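Long-range contacts in Serine/threonine-protein kinase PknE (Mycobacterium tuberculosis, PDB 2H34), which phosphorylates serine and threonine residues of proteins using ATP, as the catalytic domain of a membrane-bound mycobacterial kinase linked to survival in the host: residues G89-V97 with Q142-A153; D217-L225 with R280-A291. All coordinates share one frame; numbering follows the deposited sequence.

Contact 1 of 2, residues G89-V97 with Q142-A153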
loop_
_atom_site.group_PDB
_atom_site.type_symbol
_atom_site.label_atom_id
_atom_site.label_comp_id
_atom_site.label_asym_id
_atom_site.label_seq_id
_atom_site.Cartn_x
_atom_site.Cartn_y
_atom_site.Cartn_z
ATOM N N GLY A 89 -6.999 14.431 -0.808
ATOM C CA GLY A 89 -8.127 14.876 -1.625
ATOM C C GLY A 89 -7.727 15.702 -2.836
ATOM O O GLY A 89 -8.584 16.128 -3.605
ATOM N N ARG A 90 -6.429 15.937 -2.994
ATOM C CA ARG A 90 -5.905 16.613 -4.174
ATOM C C ARG A 90 -5.580 15.609 -5.250
ATOM O O ARG A 90 -5.371 15.977 -6.412
ATOM C CB ARG A 90 -4.637 17.372 -3.841
ATOM C CG ARG A 90 -4.860 18.803 -3.473
ATOM C CD ARG A 90 -3.523 19.461 -3.256
ATOM N NE ARG A 90 -3.655 20.667 -2.457
ATOM C CZ ARG A 90 -2.870 20.953 -1.429
ATOM N NH1 ARG A 90 -1.918 20.100 -1.073
ATOM N NH2 ARG A 90 -3.050 22.079 -0.747
ATOM N N LEU A 91 -5.528 14.341 -4.861
ATOM C CA LEU A 91 -5.126 13.291 -5.774
ATOM C C LEU A 91 -6.231 13.022 -6.769
ATOM O O LEU A 91 -7.403 13.202 -6.456
ATOM C CB LEU A 91 -4.765 12.029 -5.008
ATOM C CG LEU A 91 -3.486 12.240 -4.207
ATOM C CD1 LEU A 91 -3.370 11.217 -3.100
ATOM C CD2 LEU A 91 -2.265 12.205 -5.115
ATOM N N GLN A 92 -5.854 12.611 -7.974
ATOM C CA GLN A 92 -6.838 12.339 -9.004
ATOM C C GLN A 92 -6.726 10.926 -9.522
ATOM O O GLN A 92 -7.536 10.493 -10.338
ATOM C CB GLN A 92 -6.662 13.300 -10.165
ATOM C CG GLN A 92 -6.979 14.724 -9.850
ATOM C CD GLN A 92 -6.555 15.620 -10.977
ATOM O OE1 GLN A 92 -6.774 15.302 -12.151
ATOM N NE2 GLN A 92 -5.916 16.742 -10.640
ATOM N N GLU A 93 -5.703 10.218 -9.069
ATOM C CA GLU A 93 -5.450 8.887 -9.556
ATOM C C GLU A 93 -6.604 7.980 -9.121
ATOM O O GLU A 93 -7.078 8.081 -7.982
ATOM C CB GLU A 93 -4.119 8.408 -9.010
ATOM C CG GLU A 93 -3.355 7.511 -9.943
ATOM C CD GLU A 93 -4.008 6.161 -10.065
ATOM O OE1 GLU A 93 -4.396 5.603 -9.011
ATOM O OE2 GLU A 93 -4.168 5.679 -11.213
ATOM N N PRO A 94 -7.098 7.124 -10.037
ATOM C CA PRO A 94 -8.252 6.277 -9.770
ATOM C C PRO A 94 -8.042 5.036 -8.906
ATOM O O PRO A 94 -9.023 4.370 -8.598
ATOM C CB PRO A 94 -8.697 5.859 -11.177
ATOM C CG PRO A 94 -7.481 5.825 -11.945
ATOM C CD PRO A 94 -6.644 6.966 -11.426
ATOM N N HIS A 95 -6.803 4.713 -8.536
ATOM C CA HIS A 95 -6.541 3.598 -7.611
ATOM C C HIS A 95 -6.244 4.116 -6.213
ATOM O O HIS A 95 -5.697 3.413 -5.355
ATOM C CB HIS A 95 -5.401 2.717 -8.105
ATOM C CG HIS A 95 -5.611 2.226 -9.493
ATOM N ND1 HIS A 95 -5.124 2.895 -10.594
ATOM C CD2 HIS A 95 -6.321 1.179 -9.965
ATOM C CE1 HIS A 95 -5.508 2.265 -11.688
ATOM N NE2 HIS A 95 -6.235 1.221 -11.334
ATOM N N VAL A 96 -6.602 5.368 -6.005
ATOM C CA VAL A 96 -6.598 5.936 -4.696
ATOM C C VAL A 96 -8.048 6.241 -4.384
ATOM O O VAL A 96 -8.743 6.881 -5.180
ATOM C CB VAL A 96 -5.680 7.173 -4.610
ATOM C CG1 VAL A 96 -4.241 6.784 -4.897
ATOM C CG2 VAL A 96 -6.124 8.229 -5.593
ATOM N N VAL A 97 -8.499 5.731 -3.240
ATOM C CA VAL A 97 -9.800 6.052 -2.674
ATOM C C VAL A 97 -10.056 7.552 -2.726
ATOM O O VAL A 97 -9.234 8.334 -2.256
ATOM C CB VAL A 97 -9.893 5.584 -1.206
ATOM C CG1 VAL A 97 -11.263 5.903 -0.628
ATOM C CG2 VAL A 97 -9.602 4.091 -1.096
ATOM N N GLN A 142 -1.429 -1.257 -10.954
ATOM C CA GLN A 142 -2.398 -0.330 -10.366
ATOM C C GLN A 142 -1.939 0.329 -9.071
ATOM O O GLN A 142 -2.205 1.503 -8.870
ATOM C CB GLN A 142 -3.726 -1.021 -10.093
ATOM C CG GLN A 142 -4.399 -1.617 -11.281
ATOM C CD GLN A 142 -5.544 -2.511 -10.872
ATOM O OE1 GLN A 142 -5.396 -3.730 -10.829
ATOM N NE2 GLN A 142 -6.691 -1.915 -10.548
ATOM N N ILE A 143 -1.297 -0.418 -8.172
ATOM C CA ILE A 143 -0.826 0.170 -6.927
ATOM C C ILE A 143 0.373 1.081 -7.168
ATOM O O ILE A 143 0.460 2.158 -6.575
ATOM C CB ILE A 143 -0.498 -0.897 -5.854
ATOM C CG1 ILE A 143 -1.776 -1.470 -5.279
ATOM C CG2 ILE A 143 0.295 -0.305 -4.702
ATOM C CD1 ILE A 143 -2.162 -2.706 -5.948
ATOM N N GLY A 144 1.290 0.660 -8.038
ATOM C CA GLY A 144 2.462 1.483 -8.364
ATOM C C GLY A 144 2.013 2.825 -8.910
ATOM O O GLY A 144 2.607 3.879 -8.630
ATOM N N SER A 145 0.921 2.763 -9.662
ATOM C CA SER A 145 0.282 3.939 -10.210
ATOM C C SER A 145 -0.188 4.860 -9.086
ATOM O O SER A 145 0.126 6.049 -9.089
ATOM C CB SER A 145 -0.870 3.523 -11.134
ATOM O OG SER A 145 -1.522 4.637 -11.677
ATOM N N ALA A 146 -0.894 4.305 -8.102
ATOM C CA ALA A 146 -1.323 5.075 -6.939
ATOM C C ALA A 146 -0.122 5.676 -6.206
ATOM O O ALA A 146 -0.119 6.850 -5.842
ATOM C CB ALA A 146 -2.130 4.210 -6.017
ATOM N N LEU A 147 0.907 4.861 -6.003
ATOM C CA LEU A 147 2.097 5.309 -5.327
ATOM C C LEU A 147 2.757 6.467 -6.064
ATOM O O LEU A 147 3.079 7.480 -5.435
ATOM C CB LEU A 147 3.080 4.159 -5.171
ATOM C CG LEU A 147 2.717 3.012 -4.231
ATOM C CD1 LEU A 147 3.777 1.923 -4.311
ATOM C CD2 LEU A 147 2.570 3.520 -2.812
ATOM N N ASP A 148 2.957 6.330 -7.379
ATOM C CA ASP A 148 3.549 7.411 -8.181
ATOM C C ASP A 148 2.793 8.728 -7.974
ATOM O O ASP A 148 3.389 9.785 -7.772
ATOM C CB ASP A 148 3.493 7.076 -9.670
ATOM C CG ASP A 148 4.536 6.059 -10.108
ATOM O OD1 ASP A 148 5.556 5.827 -9.412
ATOM O OD2 ASP A 148 4.321 5.503 -11.209
ATOM N N ALA A 149 1.466 8.649 -8.045
ATOM C CA ALA A 149 0.613 9.821 -7.894
ATOM C C ALA A 149 0.836 10.454 -6.525
ATOM O O ALA A 149 0.920 11.681 -6.405
ATOM C CB ALA A 149 -0.838 9.445 -8.077
ATOM N N ALA A 150 0.936 9.608 -5.501
ATOM C CA ALA A 150 1.125 10.087 -4.149
ATOM C C ALA A 150 2.424 10.898 -4.076
ATOM O O ALA A 150 2.402 12.097 -3.749
ATOM C CB ALA A 150 1.131 8.931 -3.175
ATOM N N HIS A 151 3.536 10.253 -4.444
ATOM C CA HIS A 151 4.835 10.913 -4.529
ATOM C C HIS A 151 4.762 12.270 -5.245
ATOM O O HIS A 151 5.305 13.268 -4.773
ATOM C CB HIS A 151 5.851 10.011 -5.224
ATOM C CG HIS A 151 7.226 10.600 -5.274
ATOM N ND1 HIS A 151 8.072 10.602 -4.186
ATOM C CD2 HIS A 151 7.884 11.249 -6.262
ATOM C CE1 HIS A 151 9.198 11.212 -4.506
ATOM N NE2 HIS A 151 9.111 11.611 -5.762
ATOM N N ALA A 152 4.068 12.302 -6.373
ATOM C CA ALA A 152 3.995 13.498 -7.191
ATOM C C ALA A 152 3.276 14.684 -6.524
ATOM O O ALA A 152 3.559 15.836 -6.848
ATOM C CB ALA A 152 3.367 13.165 -8.533
ATOM N N ALA A 153 2.348 14.414 -5.606
ATOM C CA ALA A 153 1.659 15.492 -4.891
ATOM C C ALA A 153 2.334 15.783 -3.552
ATOM O O ALA A 153 1.838 16.586 -2.755
ATOM C CB ALA A 153 0.198 15.160 -4.687
#

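Contact 2 of 2, residues D217-L225 with R280-A291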
loop_
_atom_site.group_PDB
_atom_site.type_symbol
_atom_site.label_atom_id
_atom_site.label_comp_id
_atom_site.label_asym_id
_atom_site.label_seq_id
_atom_site.Cartn_x
_atom_site.Cartn_y
_atom_site.Cartn_z
ATOM N N ASP A 217 9.068 3.261 -1.288
ATOM C CA ASP A 217 7.903 2.488 -1.760
ATOM C C ASP A 217 8.152 1.584 -2.984
ATOM O O ASP A 217 7.572 0.500 -3.087
ATOM C CB ASP A 217 6.665 3.379 -1.970
ATOM C CG ASP A 217 6.951 4.639 -2.777
ATOM O OD1 ASP A 217 5.982 5.255 -3.283
ATOM O OD2 ASP A 217 8.125 5.033 -2.896
ATOM N N ILE A 218 9.028 2.021 -3.887
ATOM C CA ILE A 218 9.436 1.217 -5.043
ATOM C C ILE A 218 10.041 -0.111 -4.593
ATOM O O ILE A 218 9.758 -1.155 -5.175
ATOM C CB ILE A 218 10.420 2.002 -5.965
ATOM C CG1 ILE A 218 9.668 3.112 -6.700
ATOM C CG2 ILE A 218 11.095 1.076 -6.984
ATOM C CD1 ILE A 218 10.432 4.371 -6.845
ATOM N N TYR A 219 10.855 -0.055 -3.544
ATOM C CA TYR A 219 11.472 -1.247 -2.960
ATOM C C TYR A 219 10.368 -2.152 -2.426
ATOM O O TYR A 219 10.282 -3.332 -2.795
ATOM C CB TYR A 219 12.428 -0.858 -1.820
ATOM C CG TYR A 219 13.247 -2.000 -1.213
ATOM C CD1 TYR A 219 14.576 -2.187 -1.582
ATOM C CD2 TYR A 219 12.716 -2.854 -0.244
ATOM C CE1 TYR A 219 15.350 -3.201 -1.034
ATOM C CE2 TYR A 219 13.487 -3.883 0.308
ATOM C CZ TYR A 219 14.804 -4.045 -0.102
ATOM O OH TYR A 219 15.609 -5.040 0.403
ATOM N N ALA A 220 9.527 -1.588 -1.557
ATOM C CA ALA A 220 8.424 -2.316 -0.958
ATOM C C ALA A 220 7.585 -3.050 -2.021
ATOM O O ALA A 220 7.384 -4.268 -1.939
ATOM C CB ALA A 220 7.574 -1.368 -0.150
ATOM N N LEU A 221 7.144 -2.318 -3.043
ATOM C CA LEU A 221 6.296 -2.897 -4.096
ATOM C C LEU A 221 6.925 -4.123 -4.752
ATOM O O LEU A 221 6.223 -5.054 -5.154
ATOM C CB LEU A 221 5.958 -1.853 -5.158
ATOM C CG LEU A 221 4.781 -2.134 -6.088
ATOM C CD1 LEU A 221 3.486 -2.152 -5.315
ATOM C CD2 LEU A 221 4.710 -1.089 -7.192
ATOM N N THR A 222 8.251 -4.117 -4.849
ATOM C CA THR A 222 8.964 -5.206 -5.492
ATOM C C THR A 222 8.962 -6.454 -4.598
ATOM O O THR A 222 8.769 -7.570 -5.094
ATOM C CB THR A 222 10.386 -4.780 -5.909
ATOM O OG1 THR A 222 10.329 -3.490 -6.514
ATOM C CG2 THR A 222 10.968 -5.753 -6.902
ATOM N N CYS A 223 9.152 -6.268 -3.291
ATOM C CA CYS A 223 8.887 -7.339 -2.330
ATOM C C CYS A 223 7.439 -7.854 -2.486
ATOM O O CYS A 223 7.198 -9.063 -2.572
ATOM C CB CYS A 223 9.116 -6.857 -0.900
ATOM S SG CYS A 223 10.788 -6.248 -0.548
ATOM N N VAL A 224 6.479 -6.937 -2.563
ATOM C CA VAL A 224 5.095 -7.343 -2.701
ATOM C C VAL A 224 4.892 -8.156 -3.988
ATOM O O VAL A 224 4.248 -9.217 -3.967
ATOM C CB VAL A 224 4.129 -6.148 -2.639
ATOM C CG1 VAL A 224 2.724 -6.597 -2.980
ATOM C CG2 VAL A 224 4.144 -5.531 -1.262
ATOM N N LEU A 225 5.458 -7.670 -5.093
ATOM C CA LEU A 225 5.393 -8.388 -6.358
ATOM C C LEU A 225 5.969 -9.790 -6.179
ATOM O O LEU A 225 5.325 -10.786 -6.533
ATOM C CB LEU A 225 6.157 -7.630 -7.443
ATOM C CG LEU A 225 6.372 -8.331 -8.798
ATOM C CD1 LEU A 225 5.061 -8.706 -9.478
ATOM C CD2 LEU A 225 7.225 -7.467 -9.714
ATOM N N ARG A 280 17.883 1.103 -8.348
ATOM C CA ARG A 280 16.536 0.577 -8.474
ATOM C C ARG A 280 15.820 1.389 -9.522
ATOM O O ARG A 280 16.393 2.344 -10.052
ATOM C CB ARG A 280 15.784 0.668 -7.148
ATOM C CG ARG A 280 16.389 -0.156 -6.041
ATOM C CD ARG A 280 15.621 0.060 -4.762
ATOM N NE ARG A 280 16.464 -0.070 -3.577
ATOM C CZ ARG A 280 16.353 0.708 -2.502
ATOM N NH1 ARG A 280 15.446 1.677 -2.482
ATOM N NH2 ARG A 280 17.142 0.523 -1.454
ATOM N N TYR A 281 14.574 1.022 -9.817
ATOM C CA TYR A 281 13.758 1.816 -10.705
ATOM C C TYR A 281 13.458 3.125 -10.015
ATOM O O TYR A 281 13.364 3.176 -8.799
ATOM C CB TYR A 281 12.467 1.095 -11.051
ATOM C CG TYR A 281 12.659 -0.270 -11.680
ATOM C CD1 TYR A 281 12.609 -1.430 -10.906
ATOM C CD2 TYR A 281 12.862 -0.405 -13.049
ATOM C CE1 TYR A 281 12.776 -2.684 -11.483
ATOM C CE2 TYR A 281 13.024 -1.650 -13.632
ATOM C CZ TYR A 281 12.985 -2.778 -12.847
ATOM O OH TYR A 281 13.136 -4.009 -13.423
ATOM N N VAL A 282 13.347 4.186 -10.804
ATOM C CA VAL A 282 13.107 5.530 -10.284
ATOM C C VAL A 282 11.625 5.729 -9.957
ATOM O O VAL A 282 11.274 6.497 -9.055
ATOM C CB VAL A 282 13.626 6.586 -11.282
ATOM C CG1 VAL A 282 13.195 8.000 -10.892
ATOM C CG2 VAL A 282 15.135 6.505 -11.328
ATOM N N THR A 283 10.774 5.024 -10.699
ATOM C CA THR A 283 9.343 5.001 -10.432
ATOM C C THR A 283 8.742 3.594 -10.326
ATOM O O THR A 283 9.291 2.605 -10.826
ATOM C CB THR A 283 8.542 5.745 -11.515
ATOM O OG1 THR A 283 8.586 4.996 -12.732
ATOM C CG2 THR A 283 9.080 7.146 -11.724
ATOM N N CYS A 284 7.577 3.535 -9.696
ATOM C CA CYS A 284 6.775 2.343 -9.698
ATOM C C CYS A 284 6.281 2.075 -11.101
ATOM O O CYS A 284 6.025 0.919 -11.468
ATOM C CB CYS A 284 5.592 2.523 -8.761
ATOM S SG CYS A 284 6.029 2.282 -7.051
ATOM N N GLY A 285 6.140 3.147 -11.878
ATOM C CA GLY A 285 5.754 3.038 -13.279
ATOM C C GLY A 285 6.769 2.228 -14.058
ATOM O O GLY A 285 6.406 1.351 -14.841
ATOM N N ASP A 286 8.047 2.500 -13.812
ATOM C CA ASP A 286 9.119 1.787 -14.494
ATOM C C ASP A 286 9.229 0.360 -14.009
ATOM O O ASP A 286 9.494 -0.548 -14.801
ATOM C CB ASP A 286 10.447 2.515 -14.340
ATOM C CG ASP A 286 10.455 3.854 -15.044
ATOM O OD1 ASP A 286 11.241 4.723 -14.618
ATOM O OD2 ASP A 286 9.673 4.048 -16.009
ATOM N N LEU A 287 9.025 0.166 -12.709
ATOM C CA LEU A 287 8.852 -1.167 -12.159
ATOM C C LEU A 287 7.770 -1.899 -12.941
ATOM O O LEU A 287 8.027 -2.942 -13.550
ATOM C CB LEU A 287 8.414 -1.062 -10.707
ATOM C CG LEU A 287 8.669 -2.226 -9.750
ATOM C CD1 LEU A 287 7.813 -2.008 -8.535
ATOM C CD2 LEU A 287 8.378 -3.584 -10.337
ATOM N N SER A 288 6.557 -1.339 -12.919
ATOM C CA SER A 288 5.415 -1.931 -13.606
ATOM C C SER A 288 5.809 -2.282 -15.017
ATOM O O SER A 288 5.601 -3.408 -15.452
ATOM C CB SER A 288 4.214 -0.977 -13.632
ATOM O OG SER A 288 3.418 -1.109 -12.470
ATOM N N ALA A 289 6.399 -1.321 -15.724
ATOM C CA ALA A 289 6.677 -1.510 -17.137
ATOM C C ALA A 289 7.557 -2.740 -17.304
ATOM O O ALA A 289 7.237 -3.638 -18.092
ATOM C CB ALA A 289 7.313 -0.266 -17.746
ATOM N N ALA A 290 8.632 -2.797 -16.518
ATOM C CA ALA A 290 9.572 -3.907 -16.568
ATOM C C ALA A 290 8.876 -5.215 -16.242
ATOM O O ALA A 290 9.089 -6.219 -16.899
ATOM C CB ALA A 290 10.722 -3.664 -15.604
ATOM N N ALA A 291 8.032 -5.185 -15.218
ATOM C CA ALA A 291 7.301 -6.361 -14.767
ATOM C C ALA A 291 6.436 -6.909 -15.893
ATOM O O ALA A 291 6.470 -8.106 -16.206
ATOM C CB ALA A 291 6.449 -5.997 -13.577
#

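Contact 1 of 2, residues G89-V97 with Q142-A153
L91 meets the C-terminal end of helix 133-152 through one methyl: CD2 lies 3.5 Å from the O of A149 and 3.9 Å from the CB of A153. At E93 the loop enters a type I turn that ends at V96. The CB of E93 rests 3.6 Å from the CB of A149, and a bend in the chain (chi2 -71°) turns the carboxylate along the helix to S145. There S145 OG donates to E93 OE2 at 2.9 Å, a weak bond.

The same carboxylate grips H95 inside the turn. Backbone N of H95 approaches E93 OE1 from above the carboxylate plane (2.6 Å), while ND1 of H95 donates to E93 OE2 on its syn lone pair, at 3.0 Å, with the oxygen 15° out of the imidazole plane. One face of the ring is covered by Q142, whose CB stands 3.6 Å from the H95 ring centroid and 22° off the normal, a CH-pi contact. F172 also stacks on this ring. Last, V96 sets CG1 3.5 Å from the CB of A146.

Segment 89-97 is the αC-β4 loop, running from helix 75-88 to strand 99-105; here it docks the N-lobe on helix 133-152, αE of the C-lobe. The bonds are consistent with a proton on ND1 of H95 and an ionised E93. E93's stronger bonds stay within the turn; apolar packing, the CH-pi contact and the weak S145 bond meet the helix.

Contact 2 of 2, residues D217-L225 with R280-A291
Helices 217-225 and 284-291 run roughly parallel, their axes 29° apart and 10.1 Å from each other at closest approach. The backbones are nearest at I218 and C284 (CA to CA 5.5 Å) and spread to 8.9 Å between the CA atoms of L225 and A291.

I218 spreads CG2 and CD1 over the backbone carbonyls of Y281 and V282. C284 SG fits between I218 CG1 at 3.7 Å and L221 CD2 at 3.6 Å. One turn on, L287 is a knob in the hole formed by I218, L221, T222 and L225; its CG lies opposite the backbone N (chi1 -157°), and its CD1 comes within 3.5 Å of L221 CD2. T222 OG1, at the wall of this hole, donates to the O of I218 one turn back. T283 is the N-cap of helix 284-291: its OG1 accepts from D286 N at 2.8 Å.

R280 lays a guanidinium face over the ring edge of Y219, the planes 72° apart, with R280 NE 3.5 Å from Y219 CD1. Its salt bridge to E205 matches the Glu-Arg pair that ties the activation segment to the C-lobe in protein kinases.

Around this pair, helix 264-272 packs on Y281 and L287 through V268, and helix 133-152 meets L221 through V140 and C284 through L147.

Helix 133-152 joins the two contacts, whose centres are 15 Å apart. In contact 1 it receives the loop 89-97 at a surface where the lobes meet; with L147 and D148 it also reaches contact 2, a buried helix pair within the C-lobe. D148 OD1 probably accepts a hydrogen bond from C284 N (3.1 Å), at the start of helix 284-293, and L147 CD1 lies 3.6 Å from C284 SG. The chemistry follows the setting. The surface contact relies on small alanines and a carboxylate shared by serine and histidine; the core one interlocks larger aliphatic side chains, has no hydrogen bond between its segments, and sends its arginine's charge to a partner outside the pair.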